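Side-chain contacts in extracellular solute-binding protein (Bordetella parapertussis, PDB 3PU5), which probably binds a small solute, perhaps a polyamine, outside the cytoplasmic membrane and delivers it to an ABC-type importer: residues V126-W129 / K130-V133; N153-G156 / A157-L160; Y171-I174 / E175-I178. One frame throughout, in Å; residues are numbered along the deposited sequence.

Contact 1: V126-W129 / K130-V133; sequences VKSW and KEFV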
ATOM      1  N   VAL A 126      -4.118  21.642   4.737  1.00 14.76           N
ATOM      2  CA  VAL A 126      -3.087  22.001   3.771  1.00 13.55           C
ATOM      3  C   VAL A 126      -3.464  21.310   2.467  1.00 14.21           C
ATOM      4  O   VAL A 126      -4.328  20.444   2.473  1.00 14.65           O
ATOM      5  CB  VAL A 126      -1.690  21.518   4.225  1.00 14.55           C
ATOM      6  CG1 VAL A 126      -1.349  22.093   5.573  1.00 13.39           C
ATOM      7  CG2 VAL A 126      -1.635  19.992   4.261  1.00 11.65           C
ATOM      8  N   LYS A 127      -2.835  21.682   1.354  1.00 15.10           N
ATOM      9  CA  LYS A 127      -3.200  21.098   0.065  1.00 13.37           C
ATOM     10  C   LYS A 127      -2.104  20.234  -0.535  1.00 14.91           C
ATOM     11  O   LYS A 127      -2.355  19.469  -1.474  1.00 14.06           O
ATOM     12  CB  LYS A 127      -3.574  22.191  -0.936  1.00 17.03           C
ATOM     13  CG  LYS A 127      -4.899  22.877  -0.649  1.00 23.21           C
ATOM     14  CD  LYS A 127      -5.091  24.066  -1.583  1.00 30.15           C
ATOM     15  CE  LYS A 127      -6.528  24.568  -1.569  1.00 35.50           C
ATOM     16  NZ  LYS A 127      -6.719  25.651  -2.581  1.00 34.63           N
ATOM     17  N   SER A 128      -0.892  20.362  -0.005  1.00 11.42           N
ATOM     18  CA  SER A 128       0.261  19.690  -0.587  1.00 10.51           C
ATOM     19  C   SER A 128       1.276  19.261   0.466  1.00 11.31           C
ATOM     20  O   SER A 128       1.280  19.778   1.586  1.00 10.00           O
ATOM     21  CB  SER A 128       0.948  20.605  -1.597  1.00 11.05           C
ATOM     22  OG  SER A 128       1.550  21.701  -0.931  1.00 11.83           O
ATOM     23  N   TRP A 129       2.135  18.313   0.091  1.00 11.43           N
ATOM     24  CA  TRP A 129       3.273  17.923   0.920  1.00 11.22           C
ATOM     25  C   TRP A 129       4.175  19.127   1.169  1.00 11.24           C
ATOM     26  O   TRP A 129       4.746  19.295   2.255  1.00 10.24           O
ATOM     27  CB  TRP A 129       4.102  16.855   0.204  1.00 10.38           C
ATOM     28  CG  TRP A 129       3.442  15.503   0.101  1.00 11.76           C
ATOM     29  CD1 TRP A 129       2.976  14.886  -1.038  1.00 11.42           C
ATOM     30  CD2 TRP A 129       3.194  14.596   1.178  1.00  9.93           C
ATOM     31  NE1 TRP A 129       2.455  13.647  -0.724  1.00  7.92           N
ATOM     32  CE2 TRP A 129       2.570  13.452   0.632  1.00 10.29           C
ATOM     33  CE3 TRP A 129       3.439  14.641   2.558  1.00 10.44           C
ATOM     34  CZ2 TRP A 129       2.185  12.363   1.420  1.00 12.40           C
ATOM     35  CZ3 TRP A 129       3.054  13.565   3.338  1.00  9.01           C
ATOM     36  CH2 TRP A 129       2.435  12.437   2.766  1.00  9.52           C
ATOM     37  N   LYS A 130       4.334  19.943   0.132  1.00 11.00           N
ATOM     38  CA  LYS A 130       5.186  21.121   0.214  1.00 12.40           C
ATOM     39  C   LYS A 130       4.628  22.107   1.246  1.00 11.38           C
ATOM     40  O   LYS A 130       5.373  22.652   2.065  1.00 11.42           O
ATOM     41  CB  LYS A 130       5.314  21.776  -1.170  1.00 13.31           C
ATOM     42  CG  LYS A 130       6.206  23.003  -1.210  1.00 19.42           C
ATOM     43  CD  LYS A 130       6.401  23.484  -2.647  1.00 26.87           C
ATOM     44  CE  LYS A 130       7.165  22.451  -3.481  1.00 32.41           C
ATOM     45  NZ  LYS A 130       6.864  22.534  -4.951  1.00 40.31           N
ATOM     46  N   GLU A 131       3.318  22.329   1.208  1.00  9.40           N
ATOM     47  CA  GLU A 131       2.680  23.220   2.176  1.00 11.14           C
ATOM     48  C   GLU A 131       2.837  22.648   3.590  1.00 10.64           C
ATOM     49  O   GLU A 131       3.201  23.355   4.525  1.00 10.73           O
ATOM     50  CB  GLU A 131       1.203  23.401   1.842  1.00 11.76           C
ATOM     51  CG  GLU A 131       0.499  24.361   2.765  1.00 14.96           C
ATOM     52  CD  GLU A 131      -0.960  24.565   2.419  1.00 16.36           C
ATOM     53  OE1 GLU A 131      -1.395  24.106   1.340  1.00 18.17           O
ATOM     54  OE2 GLU A 131      -1.673  25.185   3.237  1.00 19.70           O
ATOM     55  N   PHE A 132       2.554  21.358   3.737  1.00 10.14           N
ATOM     56  CA  PHE A 132       2.761  20.660   5.003  1.00  9.75           C
ATOM     57  C   PHE A 132       4.169  20.890   5.556  1.00  8.91           C
ATOM     58  O   PHE A 132       4.346  21.242   6.725  1.00  9.27           O
ATOM     59  CB  PHE A 132       2.510  19.160   4.803  1.00 10.15           C
ATOM     60  CG  PHE A 132       2.887  18.315   5.988  1.00  9.82           C
ATOM     61  CD1 PHE A 132       2.398  18.611   7.247  1.00  9.43           C
ATOM     62  CD2 PHE A 132       3.724  17.214   5.837  1.00 10.20           C
ATOM     63  CE1 PHE A 132       2.744  17.825   8.345  1.00  9.41           C
ATOM     64  CE2 PHE A 132       4.072  16.425   6.930  1.00  9.72           C
ATOM     65  CZ  PHE A 132       3.578  16.731   8.184  1.00  8.44           C
ATOM     66  N   VAL A 133       5.175  20.680   4.715  1.00  9.41           N
ATOM     67  CA  VAL A 133       6.563  20.876   5.129  1.00 11.83           C
ATOM     68  C   VAL A 133       6.867  22.331   5.513  1.00 10.99           C
ATOM     69  O   VAL A 133       7.361  22.606   6.602  1.00 11.58           O
ATOM     70  CB  VAL A 133       7.558  20.420   4.032  1.00 11.32           C
ATOM     71  CG1 VAL A 133       8.993  20.793   4.420  1.00 12.64           C
ATOM     72  CG2 VAL A 133       7.431  18.930   3.785  1.00 10.12           C
TER

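Contact 2: N153-G156 / A157-L160; sequences NVRG and AEVL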
ATOM      1  N   ASN A 153       8.592   0.122   9.684  1.00 13.73           N
ATOM      2  CA  ASN A 153       7.835  -0.448   8.574  1.00 17.37           C
ATOM      3  C   ASN A 153       6.411   0.116   8.497  1.00 16.64           C
ATOM      4  O   ASN A 153       5.429  -0.635   8.366  1.00 15.66           O
ATOM      5  CB  ASN A 153       7.802  -1.987   8.644  1.00 20.59           C
ATOM      6  CG  ASN A 153       7.170  -2.611   7.402  1.00 28.08           C
ATOM      7  OD1 ASN A 153       7.663  -2.435   6.280  1.00 28.83           O
ATOM      8  ND2 ASN A 153       6.063  -3.331   7.597  1.00 32.16           N
ATOM      9  N   VAL A 154       6.308   1.441   8.587  1.00 12.53           N
ATOM     10  CA  VAL A 154       5.030   2.118   8.440  1.00 11.33           C
ATOM     11  C   VAL A 154       5.099   3.130   7.290  1.00 12.89           C
ATOM     12  O   VAL A 154       4.536   4.224   7.370  1.00 11.21           O
ATOM     13  CB  VAL A 154       4.564   2.770   9.758  1.00 10.47           C
ATOM     14  CG1 VAL A 154       4.048   1.706  10.703  1.00 12.80           C
ATOM     15  CG2 VAL A 154       5.691   3.559  10.411  1.00 10.59           C
ATOM     16  N   ARG A 155       5.803   2.738   6.227  1.00 10.91           N
ATOM     17  CA  ARG A 155       5.926   3.515   4.987  1.00 10.62           C
ATOM     18  C   ARG A 155       6.697   4.827   5.124  1.00 11.60           C
ATOM     19  O   ARG A 155       6.497   5.758   4.332  1.00  9.53           O
ATOM     20  CB  ARG A 155       4.556   3.772   4.347  1.00 10.85           C
ATOM     21  CG  ARG A 155       3.766   2.522   4.049  1.00 12.00           C
ATOM     22  CD  ARG A 155       4.520   1.607   3.115  1.00 14.36           C
ATOM     23  NE  ARG A 155       3.783   0.382   2.839  1.00 14.18           N
ATOM     24  CZ  ARG A 155       4.246  -0.613   2.081  1.00 20.29           C
ATOM     25  NH1 ARG A 155       5.451  -0.532   1.524  1.00 18.36           N
ATOM     26  NH2 ARG A 155       3.504  -1.696   1.881  1.00 21.90           N
ATOM     27  N   GLY A 156       7.583   4.899   6.113  1.00 10.73           N
ATOM     28  CA  GLY A 156       8.435   6.061   6.275  1.00 10.75           C
ATOM     29  C   GLY A 156       9.324   6.302   5.065  1.00 11.59           C
ATOM     30  O   GLY A 156       9.450   7.430   4.584  1.00 10.02           O
ATOM     31  N   ALA A 157       9.961   5.242   4.579  1.00  9.54           N
ATOM     32  CA  ALA A 157      10.835   5.370   3.420  1.00 11.82           C
ATOM     33  C   ALA A 157      10.087   5.993   2.253  1.00 11.42           C
ATOM     34  O   ALA A 157      10.644   6.808   1.518  1.00 11.44           O
ATOM     35  CB  ALA A 157      11.412   4.014   3.021  1.00 14.19           C
ATOM     36  N   GLU A 158       8.823   5.608   2.089  1.00  9.85           N
ATOM     37  CA  GLU A 158       7.998   6.094   0.983  1.00 11.10           C
ATOM     38  C   GLU A 158       7.728   7.600   1.065  1.00 12.01           C
ATOM     39  O   GLU A 158       7.876   8.318   0.077  1.00  9.87           O
ATOM     40  CB  GLU A 158       6.665   5.333   0.919  1.00 11.31           C
ATOM     41  CG  GLU A 158       6.732   3.923   0.287  1.00 11.87           C
ATOM     42  CD  GLU A 158       7.302   2.843   1.213  1.00 14.53           C
ATOM     43  OE1 GLU A 158       7.752   3.170   2.336  1.00 12.53           O
ATOM     44  OE2 GLU A 158       7.304   1.652   0.805  1.00 14.00           O
ATOM     45  N   VAL A 159       7.309   8.071   2.235  1.00 10.16           N
ATOM     46  CA  VAL A 159       7.056   9.499   2.418  1.00 11.50           C
ATOM     47  C   VAL A 159       8.326  10.312   2.162  1.00 11.06           C
ATOM     48  O   VAL A 159       8.292  11.313   1.451  1.00 12.20           O
ATOM     49  CB  VAL A 159       6.493   9.808   3.819  1.00  9.40           C
ATOM     50  CG1 VAL A 159       6.200  11.303   3.962  1.00  9.63           C
ATOM     51  CG2 VAL A 159       5.229   9.012   4.044  1.00 10.54           C
ATOM     52  N   LEU A 160       9.443   9.876   2.739  1.00  9.93           N
ATOM     53  CA  LEU A 160      10.728  10.547   2.512  1.00 10.15           C
ATOM     54  C   LEU A 160      11.096  10.590   1.026  1.00 12.73           C
ATOM     55  O   LEU A 160      11.626  11.591   0.537  1.00 13.51           O
ATOM     56  CB  LEU A 160      11.841   9.874   3.318  1.00 11.31           C
ATOM     57  CG  LEU A 160      11.807  10.087   4.839  1.00 12.61           C
ATOM     58  CD1 LEU A 160      12.678   9.064   5.545  1.00  9.08           C
ATOM     59  CD2 LEU A 160      12.236  11.516   5.192  1.00 12.60           C
TER

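Contact 3: Y171-I174 / E175-I178; sequences YGDI and EASI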
ATOM      1  N   TYR A 171      13.169  10.371  -6.221  1.00 16.03           N
ATOM      2  CA  TYR A 171      12.900   9.425  -5.140  1.00 14.78           C
ATOM      3  C   TYR A 171      14.159   8.902  -4.455  1.00 16.56           C
ATOM      4  O   TYR A 171      14.122   8.546  -3.284  1.00 16.92           O
ATOM      5  CB  TYR A 171      12.083   8.229  -5.647  1.00 16.39           C
ATOM      6  CG  TYR A 171      10.655   8.550  -6.026  1.00 16.56           C
ATOM      7  CD1 TYR A 171       9.915   9.477  -5.304  1.00 15.01           C
ATOM      8  CD2 TYR A 171      10.036   7.896  -7.083  1.00 20.07           C
ATOM      9  CE1 TYR A 171       8.610   9.771  -5.636  1.00 17.11           C
ATOM     10  CE2 TYR A 171       8.727   8.183  -7.428  1.00 22.63           C
ATOM     11  CZ  TYR A 171       8.021   9.123  -6.694  1.00 19.85           C
ATOM     12  OH  TYR A 171       6.725   9.409  -7.029  1.00 24.72           O
ATOM     13  N   GLY A 172      15.268   8.836  -5.185  1.00 16.08           N
ATOM     14  CA  GLY A 172      16.491   8.285  -4.625  1.00 17.35           C
ATOM     15  C   GLY A 172      17.421   9.286  -3.961  1.00 18.25           C
ATOM     16  O   GLY A 172      18.529   8.933  -3.541  1.00 17.04           O
ATOM     17  N   ASP A 173      16.978  10.538  -3.856  1.00 15.67           N
ATOM     18  CA  ASP A 173      17.800  11.583  -3.244  1.00 15.51           C
ATOM     19  C   ASP A 173      17.593  11.570  -1.740  1.00 17.52           C
ATOM     20  O   ASP A 173      16.787  12.334  -1.206  1.00 16.12           O
ATOM     21  CB  ASP A 173      17.437  12.953  -3.823  1.00 14.24           C
ATOM     22  CG  ASP A 173      18.468  14.031  -3.495  1.00 17.32           C
ATOM     23  OD1 ASP A 173      19.306  13.821  -2.595  1.00 16.14           O
ATOM     24  OD2 ASP A 173      18.426  15.100  -4.143  1.00 15.02           O
ATOM     25  N   ILE A 174      18.329  10.702  -1.054  1.00 17.08           N
ATOM     26  CA  ILE A 174      18.108  10.506   0.366  1.00 16.25           C
ATOM     27  C   ILE A 174      18.631  11.679   1.199  1.00 16.96           C
ATOM     28  O   ILE A 174      18.102  11.957   2.272  1.00 14.34           O
ATOM     29  CB  ILE A 174      18.705   9.178   0.863  1.00 19.09           C
ATOM     30  CG1 ILE A 174      20.211   9.134   0.629  1.00 18.76           C
ATOM     31  CG2 ILE A 174      18.028   7.999   0.178  1.00 19.16           C
ATOM     32  CD1 ILE A 174      20.874   7.912   1.246  1.00 24.73           C
ATOM     33  N   GLU A 175      19.664  12.360   0.707  1.00 17.22           N
ATOM     34  CA  GLU A 175      20.182  13.545   1.391  1.00 18.13           C
ATOM     35  C   GLU A 175      19.106  14.614   1.470  1.00 17.02           C
ATOM     36  O   GLU A 175      18.833  15.158   2.543  1.00 17.44           O
ATOM     37  CB  GLU A 175      21.398  14.109   0.662  1.00 20.17           C
ATOM     38  CG  GLU A 175      22.657  13.262   0.819  1.00 27.81           C
ATOM     39  CD  GLU A 175      23.402  13.548   2.113  1.00 36.87           C
ATOM     40  OE1 GLU A 175      22.958  14.441   2.876  1.00 37.31           O
ATOM     41  OE2 GLU A 175      24.434  12.880   2.361  1.00 40.87           O
ATOM     42  N   ALA A 176      18.502  14.908   0.322  1.00 14.77           N
ATOM     43  CA  ALA A 176      17.427  15.895   0.245  1.00 16.31           C
ATOM     44  C   ALA A 176      16.241  15.472   1.112  1.00 15.20           C
ATOM     45  O   ALA A 176      15.661  16.293   1.832  1.00 13.72           O
ATOM     46  CB  ALA A 176      16.992  16.106  -1.209  1.00 14.55           C
ATOM     47  N   SER A 177      15.892  14.189   1.040  1.00 13.25           N
ATOM     48  CA  SER A 177      14.827  13.621   1.869  1.00 14.32           C
ATOM     49  C   SER A 177      15.066  13.845   3.354  1.00 13.41           C
ATOM     50  O   SER A 177      14.205  14.370   4.062  1.00 12.91           O
ATOM     51  CB  SER A 177      14.692  12.119   1.609  1.00 12.68           C
ATOM     52  OG  SER A 177      14.240  11.880   0.290  1.00 14.86           O
ATOM     53  N   ILE A 178      16.236  13.428   3.824  1.00 12.27           N
ATOM     54  CA  ILE A 178      16.611  13.611   5.219  1.00 12.90           C
ATOM     55  C   ILE A 178      16.763  15.092   5.603  1.00 14.70           C
ATOM     56  O   ILE A 178      16.364  15.506   6.698  1.00 14.29           O
ATOM     57  CB  ILE A 178      17.903  12.833   5.541  1.00 17.03           C
ATOM     58  CG1 ILE A 178      17.627  11.318   5.497  1.00 17.89           C
ATOM     59  CG2 ILE A 178      18.463  13.249   6.890  1.00 17.85           C
ATOM     60  CD1 ILE A 178      16.763  10.795   6.644  1.00 15.08           C
TER
HETATM   61  O   HOH W   1      14.629   9.217  -0.486  1.00 19.57           O
HETATM   62  O   HOH W   2      21.330  11.694  -1.898  1.00 19.79           O

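Contact 1: V126-W129 / K130-V133
At S128 the loop after strand 111-117 turns into the first turn of helix 129-138, and S128 and W129 open its i to i+4 bonding: F132 N reaches S128 O at 3.0 Å and V133 N reaches W129 O at 2.9 Å. S128 is the N-cap. With chi1 at 68°, OG stands between its own backbone N and carbonyl carbon, where it accepts from E131 N at 2.8 Å, the capping bond of this helix. E131 answers in the other direction. Its extended side chain runs back past the cap, and OE1 takes K127 N at 2.8 Å, the N-H arriving from above the carboxylate plane, 59° out of it. The same carboxylate lies against V126, with CD 3.6 Å from V126 CB, while OE2 has a salt bridge to R135 a turn further on. On the buried side, F132 CD2 comes to the edge of the W129 indole, 4.2 Å from CE3. W129 NE1 donates to G236 O, and E235 accepts from the W129 and K130 amides, one with each carboxylate oxygen. Strand 111-117 lies beneath, with I115 touching V126, W129 and F132; I166 of helix 156-167 meets W129 and K130, and helix 174-184 packs on F132 and V133.

Contact 2: N153-G156 / A157-L160
The guanidinium of R155 and the carboxylate of E158 stand almost perpendicular, their planes 89° apart, in a salt bridge made by a single N-H. E158 OE2 lies at the guanidinium edge, 3.0 Å from R155 NH1 and slightly tilted from that plane. Seen from the carboxylate, NH1 comes from above, 50° out of plane, and R155 CD covers the same face, 3.6 Å from E158 CD. E158 bends at chi2 (78°), folding its carboxylate back toward R155 and bringing OE1 within 3.2 Å of R155 CA; the arginine chain is bent at chi2 as well. R155 is the N-cap residue, its backbone in the left-handed region as the loop after strand 145-148 swings into helix 156-167. This is the first helix of the connection between parallel strands 145-148 and 188-192, consistent with the alpha/beta lobes of periplasmic binding proteins. The first helical bonds run from V159 N to R155 O at 3.2 Å and from L160 N to G156 O at 3.1 Å, the latter nearly straight. V238 and S240 of strand 238-246 and L308 of helix 305-322 pack on E158, and V159 turns its side chain to F147 and N148 of strand 145-148.

Contact 3: Y171-I174 / E175-I178
D173 is the N-cap of helix 174-184, and its side chain caps A176 N; this is the second helix on the path between parallel strands 145-148 and 188-192, and the short loop 168-173 brings the chain here from helix 156-167. A176 N donates to D173 OD1 at 3.2 Å, meeting the carboxylate from above, 64° out of its plane. The methyl of A176 lies over that same face, CB 3.4 Å from D173 CG. It is the torsion chi1 of -166°, with CG anti to the backbone N, that swings the carboxylate forward over the helix end. From the other side of the plane, water 2 donates to OD1 and also accepts from E175 N, so the water extends the cap to a second amide of the first turn. OD2 has its own partner in S169 N, back in the loop, and the aspartate is thereby held at both oxygens. The backbone enters the helix through an inverse gamma turn centred on D173, with a weak bond from I174 N to G172 O. Regular bonding follows: S177 N to D173 O at 3.0 Å and I178 N to I174 O at 2.8 Å. I174 packs on A314 and L318 of helix 305-322, whose R322 also has a salt bridge with E175. S177 OG lies 3.0 Å from D173 O, but L160 O competes for its one proton. As an acceptor S177 OG is better defined: water 1 donates to it at 2.8 Å and to Y171 O at 2.9 Å.

How the contacts relate
All three contacts are helix starts met in series along the chain: contacts 1 and 3 have side-chain caps, a serine and an aspartate, whereas in contact 2 the N-cap residue R155 makes a salt bridge to E158. Contact 2 joins the others. W129 CZ3 of contact 1 packs on its V159 CG1 at 3.9 Å, and its L160 O probably accepts from S177 OG of contact 3, 2.6 Å away. Contacts 1 and 3 do not touch; their nearest atoms are about 8 Å apart. The centre of contact 2 is about 11 Å from the chain's centre, against about 21 Å for each of the others, so it lies nearest the middle of the molecule, where binding proteins of this kind usually hold their solute between two lobes.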